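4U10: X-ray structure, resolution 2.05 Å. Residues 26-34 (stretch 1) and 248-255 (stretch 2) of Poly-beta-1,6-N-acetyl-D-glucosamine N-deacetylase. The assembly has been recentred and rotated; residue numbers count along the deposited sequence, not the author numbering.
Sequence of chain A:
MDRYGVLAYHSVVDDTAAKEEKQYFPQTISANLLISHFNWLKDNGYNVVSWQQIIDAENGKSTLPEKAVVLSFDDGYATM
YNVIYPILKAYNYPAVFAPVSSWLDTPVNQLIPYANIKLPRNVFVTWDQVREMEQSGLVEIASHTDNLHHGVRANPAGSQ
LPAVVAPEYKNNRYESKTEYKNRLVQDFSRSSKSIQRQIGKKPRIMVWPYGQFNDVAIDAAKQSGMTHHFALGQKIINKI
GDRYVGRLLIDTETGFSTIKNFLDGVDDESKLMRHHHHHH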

# COMPACT_ATOMS: atom_id res chain seq x y z
N PRO A 26 12.97 -2.02 -3.35
CA PRO A 26 12.41 -2.32 -4.63
C PRO A 26 11.38 -1.27 -5.16
O PRO A 26 10.67 -0.66 -4.38
CB PRO A 26 11.78 -3.70 -4.45
CG PRO A 26 12.53 -4.29 -3.27
CD PRO A 26 12.80 -3.13 -2.39
N GLN A 27 11.32 -1.13 -6.48
CA GLN A 27 10.38 -0.23 -7.18
C GLN A 27 10.53 1.25 -6.84
O GLN A 27 9.57 2.03 -7.02
CB GLN A 27 8.94 -0.71 -6.95
CG GLN A 27 8.58 -1.86 -7.89
CD GLN A 27 9.28 -3.17 -7.55
OE1 GLN A 27 9.05 -3.73 -6.48
NE2 GLN A 27 10.10 -3.68 -8.50
N THR A 28 11.69 1.65 -6.31
CA THR A 28 11.91 3.06 -6.09
C THR A 28 12.05 3.77 -7.45
O THR A 28 12.77 3.31 -8.32
CB THR A 28 13.15 3.33 -5.21
OG1 THR A 28 13.01 2.69 -3.94
CG2 THR A 28 13.41 4.82 -5.01
N ILE A 29 11.31 4.88 -7.64
CA ILE A 29 11.41 5.65 -8.89
C ILE A 29 11.76 7.12 -8.58
O ILE A 29 11.84 7.49 -7.42
CB ILE A 29 10.13 5.59 -9.69
CG1 ILE A 29 8.99 6.31 -8.98
CG2 ILE A 29 9.75 4.16 -9.96
CD1 ILE A 29 7.80 6.48 -9.89
N SER A 30 12.00 7.91 -9.63
CA SER A 30 12.38 9.30 -9.51
C SER A 30 11.11 10.11 -9.49
O SER A 30 10.06 9.71 -10.03
CB SER A 30 13.28 9.80 -10.69
OG SER A 30 12.54 9.71 -11.91
N ALA A 31 11.21 11.24 -8.83
CA ALA A 31 10.13 12.19 -8.78
C ALA A 31 9.81 12.65 -10.22
O ALA A 31 8.66 12.85 -10.56
CB ALA A 31 10.53 13.34 -7.90
N ASN A 32 10.81 12.75 -11.11
CA ASN A 32 10.51 13.14 -12.50
C ASN A 32 9.61 12.14 -13.19
O ASN A 32 8.66 12.52 -13.93
CB ASN A 32 11.79 13.33 -13.32
CG ASN A 32 11.52 13.93 -14.70
OD1 ASN A 32 11.32 15.14 -14.82
ND2 ASN A 32 11.47 13.07 -15.74
N LEU A 33 9.89 10.85 -12.95
CA LEU A 33 9.06 9.82 -13.54
C LEU A 33 7.63 9.89 -12.98
O LEU A 33 6.67 9.69 -13.74
CB LEU A 33 9.62 8.41 -13.42
CG LEU A 33 8.73 7.33 -14.00
CD1 LEU A 33 8.65 7.42 -15.52
CD2 LEU A 33 9.27 5.94 -13.62
N LEU A 34 7.51 10.20 -11.69
CA LEU A 34 6.21 10.29 -11.02
C LEU A 34 5.42 11.46 -11.67
O LEU A 34 4.25 11.33 -12.08
CB LEU A 34 6.39 10.56 -9.51
CG LEU A 34 5.08 10.80 -8.72
CD1 LEU A 34 4.25 9.51 -8.71
CD2 LEU A 34 5.21 11.33 -7.29
N LEU A 248 -1.67 -1.77 -10.86
CA LEU A 248 -0.46 -1.87 -11.63
C LEU A 248 0.77 -1.56 -10.77
O LEU A 248 0.88 -0.47 -10.22
CB LEU A 248 -0.53 -0.89 -12.82
CG LEU A 248 0.71 -0.87 -13.70
CD1 LEU A 248 0.95 -2.23 -14.32
CD2 LEU A 248 0.49 0.22 -14.71
N LEU A 249 1.70 -2.49 -10.65
CA LEU A 249 2.96 -2.21 -9.93
C LEU A 249 3.88 -1.34 -10.74
O LEU A 249 4.33 -1.74 -11.81
CB LEU A 249 3.70 -3.52 -9.61
CG LEU A 249 5.05 -3.45 -8.90
CD1 LEU A 249 4.87 -2.78 -7.56
CD2 LEU A 249 5.70 -4.81 -8.72
N ILE A 250 4.19 -0.14 -10.24
CA ILE A 250 5.01 0.79 -10.95
C ILE A 250 6.50 0.46 -10.74
O ILE A 250 6.95 0.18 -9.65
CB ILE A 250 4.72 2.23 -10.49
CG1 ILE A 250 3.21 2.60 -10.62
CG2 ILE A 250 5.58 3.20 -11.26
CD1 ILE A 250 2.72 2.73 -12.07
N ASP A 251 7.29 0.55 -11.80
CA ASP A 251 8.76 0.51 -11.62
C ASP A 251 9.41 1.53 -12.56
O ASP A 251 8.70 2.23 -13.35
CB ASP A 251 9.31 -0.91 -11.85
CG ASP A 251 8.88 -1.52 -13.20
OD1 ASP A 251 9.08 -0.93 -14.28
OD2 ASP A 251 8.39 -2.66 -13.17
N THR A 252 10.74 1.62 -12.48
CA THR A 252 11.47 2.59 -13.32
C THR A 252 11.31 2.36 -14.80
O THR A 252 11.68 3.26 -15.53
CB THR A 252 12.96 2.55 -13.10
OG1 THR A 252 13.35 1.21 -13.28
CG2 THR A 252 13.33 3.00 -11.73
N GLU A 253 10.82 1.20 -15.25
CA GLU A 253 10.52 0.96 -16.69
C GLU A 253 9.07 1.19 -17.07
O GLU A 253 8.66 0.93 -18.20
CB GLU A 253 10.86 -0.47 -17.13
CG GLU A 253 12.27 -0.63 -17.64
CD GLU A 253 13.28 -0.75 -16.52
OE1 GLU A 253 13.93 -1.84 -16.41
OE2 GLU A 253 13.41 0.23 -15.74
N THR A 254 8.29 1.71 -16.14
CA THR A 254 6.92 1.99 -16.45
C THR A 254 6.84 3.33 -17.23
O THR A 254 6.94 4.41 -16.65
CB THR A 254 6.00 2.03 -15.21
OG1 THR A 254 6.20 0.85 -14.42
CG2 THR A 254 4.51 2.11 -15.66
N GLY A 255 6.69 3.21 -18.54
CA GLY A 255 6.49 4.36 -19.42
C GLY A 255 5.03 4.53 -19.75
O GLY A 255 4.17 3.81 -19.24

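The two stretches lie more than 200 residues apart in the chain, yet they pack side by side. No hydrogen bond links them. The contact is made by van der Waals packing, and about 367 Å² of surface is buried, both sides summed. Of the CA atoms, those of Q27 and D251 come nearest each other, 4.8 Å apart. The CA atoms of I29 and T252 are 5.4 Å apart.

P26 does not reach stretch 2. Contact begins at Q27, which has the largest covered area of any residue here. Its backbone has positive phi (61°), and its CA-to-CB bond points sideways. The CG methylene makes the closest contact. Q27 CG lies 3.1 Å from I250 O, a tight approach of a methylene to a carbonyl oxygen. The same Q27 CG is 3.8 Å from L249 CD1 and 4.1 Å from D251 CB. The amide at the end of the side chain forms no hydrogen bond to stretch 2.

The CA-to-CB bond of T28 points away. T28 meets stretch 2 through its backbone instead, with T28 O 3.5 Å from the methyl T252 CG2.

The CA-to-CB bond of I29 points toward stretch 2, and the residue is buried. I29 CG2 packs on the backbone between two residues, 3.7 Å from both D251 C and T252 N. I29 CG2 also lies 4.2 Å from T252 CG2. I29 CD1 is 4.2 Å from I250 CG2. This is an apolar contact between two branched side chains.

S30 makes no contact across the stretches. It caps the helix that starts at A31: L33 N donates to S30 OG at 3.1 Å. L34 N donates to S30 O, also at 3.1 Å. These bonds hold the first turn of the helix that carries L33.

A31 and N32 stay out of reach. The CA-to-CB bond of L33 points toward stretch 2, and both its methyls pack on the turn there. L33 CD2 is 3.8 Å from D251 O and 4.0 Å from T252 CA. L33 CD1 is 3.6 Å from T254 O. L34 directs its CA-to-CB bond away and makes no contact.

The surface under I29 and L33 is a type I turn from D251 to T254. T254 N donates to D251 O at 2.9 Å. D251 N donates to T254 OG1 at 2.9 Å, and E253 N to D251 OD1 at 2.9 Å. The turn has its own bonds, and the methyls of I29 and L33 pack against it.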